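Local coordinates for protein cytokinin riboside 5'-monophosphate phosphoribohydrolase (Corynebacterium glutamicum, PDB 5WQ3) that belongs to the LOG-like proteins of the SLOG clan, with a Rossmann-like fold built on a parallel beta sheet flanked by helices, at residues 77-80 against 84-87; 89-94 against 233-238; 95-100 against 120-125; 174-179 against 205-210. One frame throughout, in Å; residues are numbered along the deposited sequence. Where two conformers were deposited one is given.

Contact 1 (77-80 against 84-87); sequences ARIK and PYYK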
loop_
_atom_site.group_PDB
_atom_site.type_symbol
_atom_site.label_atom_id
_atom_site.label_comp_id
_atom_site.label_asym_id
_atom_site.label_seq_id
_atom_site.Cartn_x
_atom_site.Cartn_y
_atom_site.Cartn_z
ATOM N N ALA C 77 26.854 -39.324 -26.517
ATOM C CA ALA C 77 26.477 -38.984 -25.116
ATOM C C ALA C 77 24.954 -38.861 -24.979
ATOM O O ALA C 77 24.447 -38.892 -23.905
ATOM C CB ALA C 77 27.119 -37.680 -24.677
ATOM N N ARG C 78 24.218 -38.813 -26.081
ATOM C CA ARG C 78 22.847 -38.433 -25.975
ATOM C C ARG C 78 21.885 -39.571 -25.925
ATOM O O ARG C 78 20.725 -39.337 -25.626
ATOM C CB ARG C 78 22.464 -37.563 -27.158
ATOM C CG ARG C 78 23.245 -36.297 -27.216
ATOM C CD ARG C 78 22.984 -35.610 -28.527
ATOM N NE ARG C 78 23.753 -34.372 -28.557
ATOM C CZ ARG C 78 23.413 -33.284 -29.249
ATOM N NH1 ARG C 78 22.306 -33.227 -29.999
ATOM N NH2 ARG C 78 24.189 -32.234 -29.193
ATOM N N ILE C 79 22.324 -40.787 -26.246
ATOM C CA ILE C 79 21.397 -41.880 -26.355
ATOM C C ILE C 79 21.041 -42.314 -24.937
ATOM O O ILE C 79 21.877 -42.309 -24.062
ATOM C CB ILE C 79 22.024 -43.005 -27.192
ATOM C CG1 ILE C 79 22.318 -42.495 -28.622
ATOM C CG2 ILE C 79 21.162 -44.251 -27.084
ATOM C CD1 ILE C 79 21.167 -42.606 -29.655
ATOM N N LYS C 80 19.790 -42.670 -24.699
ATOM C CA LYS C 80 19.365 -43.105 -23.379
ATOM C C LYS C 80 19.360 -44.629 -23.197
ATOM O O LYS C 80 19.445 -45.410 -24.160
ATOM C CB LYS C 80 17.956 -42.595 -23.102
ATOM C CG LYS C 80 17.836 -41.100 -22.939
ATOM C CD LYS C 80 16.431 -40.706 -23.356
ATOM C CE LYS C 80 15.892 -39.517 -22.575
ATOM N NZ LYS C 80 14.441 -39.313 -22.884
ATOM N N PRO C 84 18.172 -49.459 -28.184
ATOM C CA PRO C 84 18.994 -50.674 -28.492
ATOM C C PRO C 84 20.528 -50.465 -28.471
ATOM O O PRO C 84 21.217 -51.301 -27.937
ATOM C CB PRO C 84 18.560 -51.098 -29.901
ATOM C CG PRO C 84 17.299 -50.344 -30.174
ATOM C CD PRO C 84 17.181 -49.173 -29.240
ATOM N N TYR C 85 21.042 -49.384 -29.053
ATOM C CA TYR C 85 22.453 -49.064 -28.957
ATOM C C TYR C 85 23.003 -49.074 -27.568
ATOM O O TYR C 85 24.139 -49.524 -27.367
ATOM C CB TYR C 85 22.738 -47.690 -29.497
ATOM C CG TYR C 85 22.349 -47.438 -30.899
ATOM C CD1 TYR C 85 22.027 -48.467 -31.788
ATOM C CD2 TYR C 85 22.300 -46.139 -31.363
ATOM C CE1 TYR C 85 21.687 -48.186 -33.105
ATOM C CE2 TYR C 85 21.995 -45.858 -32.678
ATOM C CZ TYR C 85 21.644 -46.860 -33.522
ATOM O OH TYR C 85 21.328 -46.505 -34.813
ATOM N N TYR C 86 22.261 -48.524 -26.606
ATOM C CA TYR C 86 22.669 -48.550 -25.202
ATOM C C TYR C 86 22.840 -50.011 -24.759
ATOM O O TYR C 86 23.834 -50.389 -24.122
ATOM C CB TYR C 86 21.703 -47.800 -24.275
ATOM C CG TYR C 86 22.238 -47.546 -22.870
ATOM C CD1 TYR C 86 22.300 -48.558 -21.935
ATOM C CD2 TYR C 86 22.729 -46.306 -22.494
ATOM C CE1 TYR C 86 22.788 -48.334 -20.639
ATOM C CE2 TYR C 86 23.249 -46.081 -21.195
ATOM C CZ TYR C 86 23.281 -47.110 -20.282
ATOM O OH TYR C 86 23.790 -46.931 -18.985
ATOM N N LYS C 87 21.870 -50.841 -25.108
ATOM C CA LYS C 87 21.927 -52.233 -24.649
ATOM C C LYS C 87 23.135 -52.991 -25.282
ATOM O O LYS C 87 23.845 -53.784 -24.604
ATOM C CB LYS C 87 20.616 -52.940 -24.955
ATOM C CG LYS C 87 20.559 -54.394 -24.512
ATOM C CD LYS C 87 19.197 -54.996 -24.904
ATOM C CE LYS C 87 19.229 -56.508 -25.121
ATOM N NZ LYS C 87 18.868 -57.207 -23.865
#

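Contact 2 (89-94 against 233-238); sequences GVELGE and DDLDQA. With PGE (triethylene glycol), chain M.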
loop_
_atom_site.group_PDB
_atom_site.type_symbol
_atom_site.label_atom_id
_atom_site.label_comp_id
_atom_site.label_asym_id
_atom_site.label_seq_id
_atom_site.Cartn_x
_atom_site.Cartn_y
_atom_site.Cartn_z
ATOM N N GLY C 89 25.902 -51.444 -26.241
ATOM C CA GLY C 89 27.086 -50.926 -25.499
ATOM C C GLY C 89 27.356 -51.665 -24.201
ATOM O O GLY C 89 28.502 -51.920 -23.886
ATOM N N VAL C 90 26.310 -52.008 -23.447
ATOM C CA VAL C 90 26.480 -52.734 -22.167
ATOM C C VAL C 90 27.092 -54.143 -22.391
ATOM O O VAL C 90 28.053 -54.545 -21.693
ATOM C CB VAL C 90 25.161 -52.813 -21.366
ATOM C CG1 VAL C 90 25.234 -53.820 -20.219
ATOM C CG2 VAL C 90 24.781 -51.422 -20.841
ATOM N N GLU C 91 26.527 -54.864 -23.361
ATOM C CA GLU C 91 26.958 -56.184 -23.767
ATOM C C GLU C 91 28.394 -56.158 -24.302
ATOM O O GLU C 91 29.177 -57.047 -24.010
ATOM C CB GLU C 91 26.018 -56.750 -24.860
ATOM C CG GLU C 91 24.647 -57.178 -24.333
ATOM C CD GLU C 91 23.822 -57.973 -25.347
ATOM O OE1 GLU C 91 23.976 -57.772 -26.582
ATOM O OE2 GLU C 91 23.019 -58.819 -24.911
ATOM N N LEU C 92 28.736 -55.132 -25.066
ATOM C CA LEU C 92 30.102 -54.946 -25.535
ATOM C C LEU C 92 31.086 -54.812 -24.364
ATOM O O LEU C 92 32.176 -55.430 -24.350
ATOM C CB LEU C 92 30.176 -53.718 -26.414
ATOM C CG LEU C 92 31.564 -53.416 -26.945
ATOM C CD1 LEU C 92 32.076 -54.548 -27.789
ATOM C CD2 LEU C 92 31.533 -52.123 -27.745
ATOM N N GLY C 93 30.702 -54.054 -23.372
ATOM C CA GLY C 93 31.615 -53.871 -22.234
ATOM C C GLY C 93 31.799 -55.186 -21.518
ATOM O O GLY C 93 32.921 -55.569 -21.140
ATOM N N GLU C 94 30.693 -55.889 -21.327
ATOM C CA GLU C 94 30.730 -57.224 -20.701
ATOM C C GLU C 94 31.653 -58.197 -21.474
ATOM O O GLU C 94 32.491 -58.870 -20.875
ATOM C CB GLU C 94 29.318 -57.794 -20.602
ATOM C CG GLU C 94 29.217 -59.046 -19.731
ATOM C CD GLU C 94 29.393 -60.347 -20.509
ATOM O OE1 GLU C 94 30.361 -61.112 -20.208
ATOM O OE2 GLU C 94 28.548 -60.599 -21.418
ATOM N N ASP C 233 27.240 -55.753 -36.735
ATOM C CA ASP C 233 26.292 -55.714 -35.618
ATOM C C ASP C 233 26.522 -56.807 -34.598
ATOM O O ASP C 233 25.787 -56.897 -33.600
ATOM C CB ASP C 233 24.877 -55.850 -36.155
ATOM C CG ASP C 233 24.469 -54.641 -36.951
ATOM O OD1 ASP C 233 24.829 -53.480 -36.534
ATOM O OD2 ASP C 233 23.820 -54.811 -37.999
ATOM N N ASP C 234 27.480 -57.703 -34.876
ATOM C CA ASP C 234 27.672 -58.883 -34.027
ATOM C C ASP C 234 28.806 -58.536 -33.067
ATOM O O ASP C 234 29.924 -58.407 -33.483
ATOM C CB ASP C 234 28.055 -60.060 -34.886
ATOM C CG ASP C 234 28.162 -61.356 -34.108
ATOM O OD1 ASP C 234 28.753 -61.384 -33.031
ATOM O OD2 ASP C 234 27.669 -62.389 -34.604
ATOM N N LEU C 235 28.485 -58.385 -31.807
ATOM C CA LEU C 235 29.461 -57.996 -30.798
ATOM C C LEU C 235 30.492 -59.081 -30.530
ATOM O O LEU C 235 31.635 -58.769 -30.204
ATOM C CB LEU C 235 28.747 -57.653 -29.526
ATOM C CG LEU C 235 27.694 -56.562 -29.648
ATOM C CD1 LEU C 235 26.935 -56.404 -28.345
ATOM C CD2 LEU C 235 28.278 -55.224 -30.092
ATOM N N ASP C 236 30.117 -60.370 -30.600
ATOM C CA ASP C 236 31.143 -61.395 -30.462
ATOM C C ASP C 236 32.134 -61.378 -31.608
ATOM O O ASP C 236 33.317 -61.602 -31.436
ATOM C CB ASP C 236 30.512 -62.761 -30.400
ATOM C CG ASP C 236 29.781 -62.985 -29.151
ATOM O OD1 ASP C 236 30.298 -62.698 -28.043
ATOM O OD2 ASP C 236 28.661 -63.471 -29.279
ATOM N N GLN C 237 31.651 -61.148 -32.824
ATOM C CA GLN C 237 32.573 -60.959 -33.916
ATOM C C GLN C 237 33.487 -59.761 -33.702
ATOM O O GLN C 237 34.628 -59.804 -34.181
ATOM C CB GLN C 237 31.846 -60.698 -35.226
ATOM C CG GLN C 237 32.724 -60.594 -36.435
ATOM C CD GLN C 237 31.920 -60.235 -37.687
ATOM O OE1 GLN C 237 30.788 -59.771 -37.582
ATOM N NE2 GLN C 237 32.498 -60.451 -38.852
ATOM N N ALA C 238 32.950 -58.663 -33.159
ATOM C CA ALA C 238 33.768 -57.460 -32.919
ATOM C C ALA C 238 34.908 -57.825 -32.031
ATOM O O ALA C 238 36.071 -57.472 -32.297
ATOM C CB ALA C 238 32.949 -56.370 -32.232
HETATM O O4 PGE M . 28.756 -56.466 -41.675
HETATM C C6 PGE M . 29.499 -57.457 -40.974
HETATM C C5 PGE M . 30.650 -57.876 -41.875
HETATM O O3 PGE M . 31.332 -58.976 -41.279
#

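Contact 3 (95-100 against 120-125); sequences KLVAAD and SEANGL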
loop_
_atom_site.group_PDB
_atom_site.type_symbol
_atom_site.label_atom_id
_atom_site.label_comp_id
_atom_site.label_asym_id
_atom_site.label_seq_id
_atom_site.Cartn_x
_atom_site.Cartn_y
_atom_site.Cartn_z
ATOM N N LYS C 95 31.513 -58.265 -22.795
ATOM C CA LYS C 95 32.290 -59.198 -23.631
ATOM C C LYS C 95 33.746 -58.802 -23.731
ATOM O O LYS C 95 34.611 -59.648 -23.841
ATOM C CB LYS C 95 31.697 -59.196 -25.040
ATOM C CG LYS C 95 30.288 -59.825 -25.097
ATOM C CD LYS C 95 29.636 -59.632 -26.442
ATOM C CE LYS C 95 28.187 -60.147 -26.519
ATOM N NZ LYS C 95 28.133 -61.582 -26.207
ATOM N N LEU C 96 34.023 -57.497 -23.753
ATOM C CA LEU C 96 35.413 -57.060 -23.731
ATOM C C LEU C 96 36.102 -57.521 -22.450
ATOM O O LEU C 96 37.236 -57.916 -22.475
ATOM C CB LEU C 96 35.544 -55.522 -23.893
ATOM C CG LEU C 96 35.243 -55.062 -25.303
ATOM C CD1 LEU C 96 35.063 -53.552 -25.366
ATOM C CD2 LEU C 96 36.377 -55.534 -26.206
ATOM N N VAL C 97 35.396 -57.482 -21.332
ATOM C CA VAL C 97 36.020 -57.839 -20.044
ATOM C C VAL C 97 36.217 -59.353 -19.966
ATOM O O VAL C 97 37.175 -59.787 -19.415
ATOM C CB VAL C 97 35.156 -57.419 -18.875
ATOM C CG1 VAL C 97 35.528 -58.192 -17.578
ATOM C CG2 VAL C 97 35.313 -55.933 -18.678
ATOM N N ALA C 98 35.326 -60.118 -20.596
ATOM C CA ALA C 98 35.454 -61.594 -20.708
ATOM C C ALA C 98 36.627 -61.932 -21.610
ATOM O O ALA C 98 37.164 -63.020 -21.530
ATOM C CB ALA C 98 34.156 -62.188 -21.247
ATOM N N ALA C 99 37.028 -61.028 -22.504
ATOM C CA ALA C 99 38.233 -61.237 -23.265
ATOM C C ALA C 99 39.451 -60.653 -22.599
ATOM O O ALA C 99 40.456 -60.551 -23.250
ATOM C CB ALA C 99 38.133 -60.721 -24.696
ATOM N N ASP C 100 39.359 -60.351 -21.313
ATOM C CA ASP C 100 40.429 -59.792 -20.509
ATOM C C ASP C 100 40.906 -58.391 -20.927
ATOM O O ASP C 100 42.067 -58.055 -20.709
ATOM C CB ASP C 100 41.598 -60.768 -20.410
ATOM C CG ASP C 100 41.128 -62.172 -19.978
ATOM O OD1 ASP C 100 40.300 -62.241 -19.030
ATOM O OD2 ASP C 100 41.512 -63.167 -20.652
ATOM N N SER C 120 32.063 -52.769 -15.654
ATOM C CA SER C 120 32.122 -52.665 -14.198
ATOM C C SER C 120 31.314 -53.814 -13.586
ATOM O O SER C 120 31.768 -54.513 -12.696
ATOM C CB SER C 120 31.563 -51.327 -13.720
ATOM O OG SER C 120 32.048 -51.076 -12.400
ATOM N N GLU C 121 30.124 -54.006 -14.108
ATOM C CA GLU C 121 29.239 -55.010 -13.564
ATOM C C GLU C 121 29.709 -56.429 -13.871
ATOM O O GLU C 121 29.233 -57.336 -13.225
ATOM C CB GLU C 121 27.792 -54.764 -13.995
ATOM C CG GLU C 121 27.205 -53.520 -13.306
ATOM C CD GLU C 121 25.719 -53.312 -13.578
ATOM O OE1 GLU C 121 25.191 -53.949 -14.531
ATOM O OE2 GLU C 121 25.089 -52.468 -12.860
ATOM N N ALA C 122 30.651 -56.620 -14.810
ATOM C CA ALA C 122 31.343 -57.924 -14.967
ATOM C C ALA C 122 32.607 -57.992 -14.202
ATOM O O ALA C 122 33.448 -58.817 -14.494
ATOM C CB ALA C 122 31.655 -58.210 -16.414
ATOM N N ASN C 123 32.807 -57.141 -13.211
ATOM C CA ASN C 123 34.073 -57.196 -12.455
ATOM C C ASN C 123 35.303 -56.985 -13.252
ATOM O O ASN C 123 36.349 -57.517 -12.869
ATOM C CB ASN C 123 34.269 -58.562 -11.773
ATOM C CG ASN C 123 33.091 -58.963 -10.944
ATOM O OD1 ASN C 123 32.380 -59.971 -11.224
ATOM N ND2 ASN C 123 32.838 -58.162 -9.933
ATOM N N GLY C 124 35.217 -56.238 -14.370
ATOM C CA GLY C 124 36.402 -55.856 -15.118
ATOM C C GLY C 124 36.834 -54.424 -14.782
ATOM O O GLY C 124 36.190 -53.734 -14.005
ATOM N N LEU C 125 37.911 -53.967 -15.394
ATOM C CA LEU C 125 38.380 -52.591 -15.172
ATOM C C LEU C 125 37.674 -51.621 -16.128
ATOM O O LEU C 125 37.859 -51.707 -17.361
ATOM C CB LEU C 125 39.874 -52.483 -15.411
ATOM C CG LEU C 125 40.510 -51.116 -15.142
ATOM C CD1 LEU C 125 40.221 -50.579 -13.756
ATOM C CD2 LEU C 125 41.997 -51.253 -15.348
#

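Contact 4 (174-179 against 205-210); sequences GTLDEL and AGLVDW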
loop_
_atom_site.group_PDB
_atom_site.type_symbol
_atom_site.label_atom_id
_atom_site.label_comp_id
_atom_site.label_asym_id
_atom_site.label_seq_id
_atom_site.Cartn_x
_atom_site.Cartn_y
_atom_site.Cartn_z
ATOM N N GLY C 174 31.917 -35.911 -31.940
ATOM C CA GLY C 174 32.996 -36.259 -30.972
ATOM C C GLY C 174 33.496 -37.658 -31.294
ATOM O O GLY C 174 34.720 -37.935 -31.369
ATOM N N THR C 175 32.560 -38.515 -31.637
ATOM C CA THR C 175 32.890 -39.843 -32.076
ATOM C C THR C 175 33.639 -39.859 -33.418
ATOM O O THR C 175 34.616 -40.533 -33.559
ATOM C CB THR C 175 31.635 -40.740 -32.116
ATOM O OG1 THR C 175 31.059 -40.837 -30.823
ATOM C CG2 THR C 175 31.980 -42.082 -32.560
ATOM N N LEU C 176 33.142 -39.107 -34.388
ATOM C CA LEU C 176 33.742 -39.068 -35.695
ATOM C C LEU C 176 35.137 -38.464 -35.588
ATOM O O LEU C 176 36.062 -38.858 -36.284
ATOM C CB LEU C 176 32.913 -38.252 -36.662
ATOM C CG LEU C 176 31.587 -38.990 -36.932
ATOM C CD1 LEU C 176 30.613 -38.042 -37.607
ATOM C CD2 LEU C 176 31.835 -40.212 -37.764
ATOM N N ASP C 177 35.287 -37.492 -34.721
ATOM C CA ASP C 177 36.630 -36.896 -34.472
ATOM C C ASP C 177 37.683 -37.970 -34.093
ATOM O O ASP C 177 38.789 -38.043 -34.674
ATOM C CB ASP C 177 36.474 -35.805 -33.373
ATOM C CG ASP C 177 37.843 -35.081 -33.023
ATOM O OD1 ASP C 177 38.826 -35.146 -33.792
ATOM O OD2 ASP C 177 37.881 -34.487 -31.942
ATOM N N GLU C 178 37.374 -38.806 -33.099
ATOM C CA GLU C 178 38.315 -39.922 -32.652
ATOM C C GLU C 178 38.481 -40.938 -33.714
ATOM O O GLU C 178 39.564 -41.431 -33.947
ATOM C CB GLU C 178 37.745 -40.640 -31.438
ATOM C CG GLU C 178 37.807 -39.790 -30.220
ATOM C CD GLU C 178 39.221 -39.718 -29.659
ATOM O OE1 GLU C 178 40.176 -40.352 -30.182
ATOM O OE2 GLU C 178 39.356 -39.051 -28.649
ATOM N N LEU C 179 37.411 -41.226 -34.456
ATOM C CA LEU C 179 37.559 -42.194 -35.528
ATOM C C LEU C 179 38.538 -41.813 -36.563
ATOM O O LEU C 179 39.385 -42.630 -36.957
ATOM C CB LEU C 179 36.173 -42.460 -36.203
ATOM C CG LEU C 179 36.243 -43.431 -37.363
ATOM C CD1 LEU C 179 36.763 -44.808 -36.990
ATOM C CD2 LEU C 179 34.868 -43.571 -38.054
ATOM N N ALA C 205 26.663 -47.234 -42.674
ATOM C CA ALA C 205 26.855 -47.634 -44.089
ATOM C C ALA C 205 27.166 -46.438 -44.992
ATOM O O ALA C 205 28.048 -46.478 -45.828
ATOM C CB ALA C 205 25.626 -48.456 -44.669
ATOM N N GLY C 206 26.430 -45.363 -44.833
ATOM C CA GLY C 206 26.601 -44.239 -45.735
ATOM C C GLY C 206 27.933 -43.539 -45.581
ATOM O O GLY C 206 28.501 -43.027 -46.556
ATOM N N LEU C 207 28.490 -43.552 -44.367
ATOM C CA LEU C 207 29.833 -43.000 -44.252
ATOM C C LEU C 207 30.844 -43.894 -44.958
ATOM O O LEU C 207 31.712 -43.463 -45.687
ATOM C CB LEU C 207 30.162 -42.870 -42.727
ATOM C CG LEU C 207 31.565 -42.274 -42.504
ATOM C CD1 LEU C 207 31.694 -40.870 -43.058
ATOM C CD2 LEU C 207 32.003 -42.361 -41.025
ATOM N N VAL C 208 30.773 -45.185 -44.673
ATOM C CA VAL C 208 31.740 -46.125 -45.267
ATOM C C VAL C 208 31.608 -46.152 -46.816
ATOM O O VAL C 208 32.605 -46.209 -47.509
ATOM C CB VAL C 208 31.610 -47.529 -44.601
ATOM C CG1 VAL C 208 32.602 -48.495 -45.236
ATOM C CG2 VAL C 208 31.880 -47.413 -43.117
ATOM N N ASP C 209 30.382 -46.082 -47.342
ATOM C CA ASP C 209 30.193 -46.023 -48.828
ATOM C C ASP C 209 30.853 -44.767 -49.442
ATOM O O ASP C 209 31.522 -44.813 -50.487
ATOM C CB ASP C 209 28.709 -46.065 -49.194
ATOM C CG ASP C 209 27.980 -47.304 -48.641
ATOM O OD1 ASP C 209 28.616 -48.345 -48.392
ATOM O OD2 ASP C 209 26.750 -47.253 -48.446
ATOM N N TRP C 210 30.689 -43.628 -48.788
ATOM C CA TRP C 210 31.310 -42.413 -49.281
ATOM C C TRP C 210 32.817 -42.552 -49.236
ATOM O O TRP C 210 33.514 -42.204 -50.181
ATOM C CB TRP C 210 30.842 -41.199 -48.457
ATOM C CG TRP C 210 31.453 -39.882 -48.868
ATOM C CD1 TRP C 210 31.196 -39.157 -50.001
ATOM C CD2 TRP C 210 32.466 -39.168 -48.162
ATOM N NE1 TRP C 210 31.972 -38.030 -50.030
ATOM C CE2 TRP C 210 32.758 -38.019 -48.897
ATOM C CE3 TRP C 210 33.118 -39.387 -46.973
ATOM C CZ2 TRP C 210 33.697 -37.108 -48.506
ATOM C CZ3 TRP C 210 34.057 -38.470 -46.568
ATOM C CH2 TRP C 210 34.320 -37.332 -47.335
#

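Contact 1 (77-80 against 84-87)
K80 and Y86 bring their CA atoms to 6.6 Å where loop 77-80, which follows strand 70-74, passes the first turn of helix 84-98. The two neighbouring tyrosines of that turn are then used differently. The helix backbone itself brings Y86 CB to 3.3 Å from K80 O, and with CG anti to the backbone N (chi1 -167°) the ring also stays by the loop, Y86 CG lying 3.7 Å from K80 O. I79 O arrives at the ring's edge, near its plane, 4.4 Å from Y86 CD2. Y85 CG is instead beside the backbone N (chi1 -58°), and its ring offers CD2 to the far methyl of I79, with I79 CD1 at 4.1 Å in an oblique approach. The Y85 ring also meets H83, whose ND1 takes the Y85 backbone N-H. At the far end of the buried Y86, OH is hydrogen-bonded to E113 OE1, while the lysine chain of K80 sets out away from the helix. The two segments are thus joined by methyl, ring and carbonyl packing, and the directional polar hold on Y86 comes from helix 113-121, so the loop edge rests on a tyrosine already fixed at its hydroxyl.

Contact 2 (89-94 against 233-238)
L235 reaches from the first turn of helix 235-246 to E91 and L92 on helix 84-98, joining two helices of the Rossmann-like fold that are far apart in sequence. The tight part is one leucine branch. L235 CG lies beside the backbone N (chi1 -57°), and CD1 meets E91 CB at 3.6 Å, the two side chains crossing at about a right angle. The extended E91 chain brings its carboxylate past the same methyl, with E91 OE1 3.7 Å from L235 CD1. That methyl is also 4.0 Å from L92 N, so it sits against the helix backbone, while the other branch is looser, L235 CD2 lying 4.4 Å from L92 CB. L235 also touches I199 of strand 196-199, which puts the leucine between helix and sheet.

The opposite character prevails where D234, D236 and Q237 face solvent. D234 is the N-cap of helix 235-246: its OD1 accepts Q237 N at 2.9 Å with an N-H...O angle of 167°, the donor standing 54° out of the carboxylate plane. D236 reaches back to K95 in a salt bridge. Q237 has an extended side chain whose OE1 bonds T232 OG1, and its amide ends at a triethylene glycol, probably from the crystallisation liquor, with Q237 NE2 donating to PGE O3 at 3.1 Å.

Contact 3 (95-100 against 120-125)
V97 meets A122 and G124 where two helices end side by side. The apolar part is the work of both valine methyls. With CG1 anti to the backbone N (chi1 160°), V97 CG1 comes to 3.5 Å from G124 CA, and V97 CG2 lies 3.7 Å from that same carbon. The glycine has no side chain, and the side of its CA facing the helix is taken up by these methyls; the two backbones come correspondingly close, V97 CA to G124 CA 5.3 Å. V97 CG1 also touches A122 CB at 4.0 Å. Apart from this, the same methyl lies against a backbone carbonyl, A122 O being 3.8 Å from V97 CG1.

Between the two segments there are packing contacts alone; the capping bonds lie within each helix end. Both helices stop in Schellman motifs, with D100 and N123 as the C-prime residues at positive phi. In the first, Y101 N bonds L96 O and D100 N returns to V97 O at 2.9 Å; in the second, G124 N bonds A119 O and N123 N returns to S120 O at 2.9 Å. V97 thus lies in the last turn of one capped helix, and G124 directly follows the C-prime residue of the other.

S120 OG is hydrogen-bonded to D144 OD2. Among its neighbours, L96 turns to strands 70-74 and 102-105, K95 and A99 touch V239 of helix 235-246, and L125 leads into strand 126-131 and has backbone bonds with V103 of strand 102-105.

Contact 4 (174-179 against 205-210)
L176 and L207 meet without any flat group between them: neither ring faces nor ring edges enter, and the contact is made by leucine methyls alone. The flat neighbour is the side chain of W204, about one turn before L207 on helix 201-216, which L176 and L179 both touch. L176 CD2 lies 3.9 Å from L207 CD2, the two side chains running antiparallel alongside each other at their ends. L207 CG, anti to the backbone N (chi1 -179°), carries CD2 out to the facing helix. The same L207 methyl serves a second partner, L179 CD2, at 4.3 Å.

The helices involved, 173-188 and 201-216, follow strands 166-168 and 196-199 of the Rossmann-like parallel sheet, and helix 173-188 is the crossover helix of the beta-alpha-beta unit formed with those two strands. Segment 174-179 also holds the end of the PGGxGTxxE signature of LOG-like proteins. Separation is wide here, L176 CA to L207 CA being 10.2 Å, so only the leucine ends bridge the helices. Beneath them L179 is buried against I196 and L198, and V208 rests on L198 from the second helix. On another side of the first helix, D177 forms a salt bridge with K156 and E178 packs on F159, both of helix 152-162.

In the fold
Helix 84-98 strings three of the four contacts together: contact 1 uses its first turn, contact 2 its middle and contact 3 its end, with centres about 14 Å apart between contacts 1 and 2 and about 11 Å between contacts 2 and 3. The last two touch directly, since the K95 and D236 pair spans them and E94 packs on A122. Contact 3 is also nested within the long chain loop that contact 2 closes. Contact 4 lies in that loop too, but across the centre of the chain from contact 3, about 27 Å between centres. From contact 2 it is about 19 Å between centres, with nearest atoms about 9 Å apart.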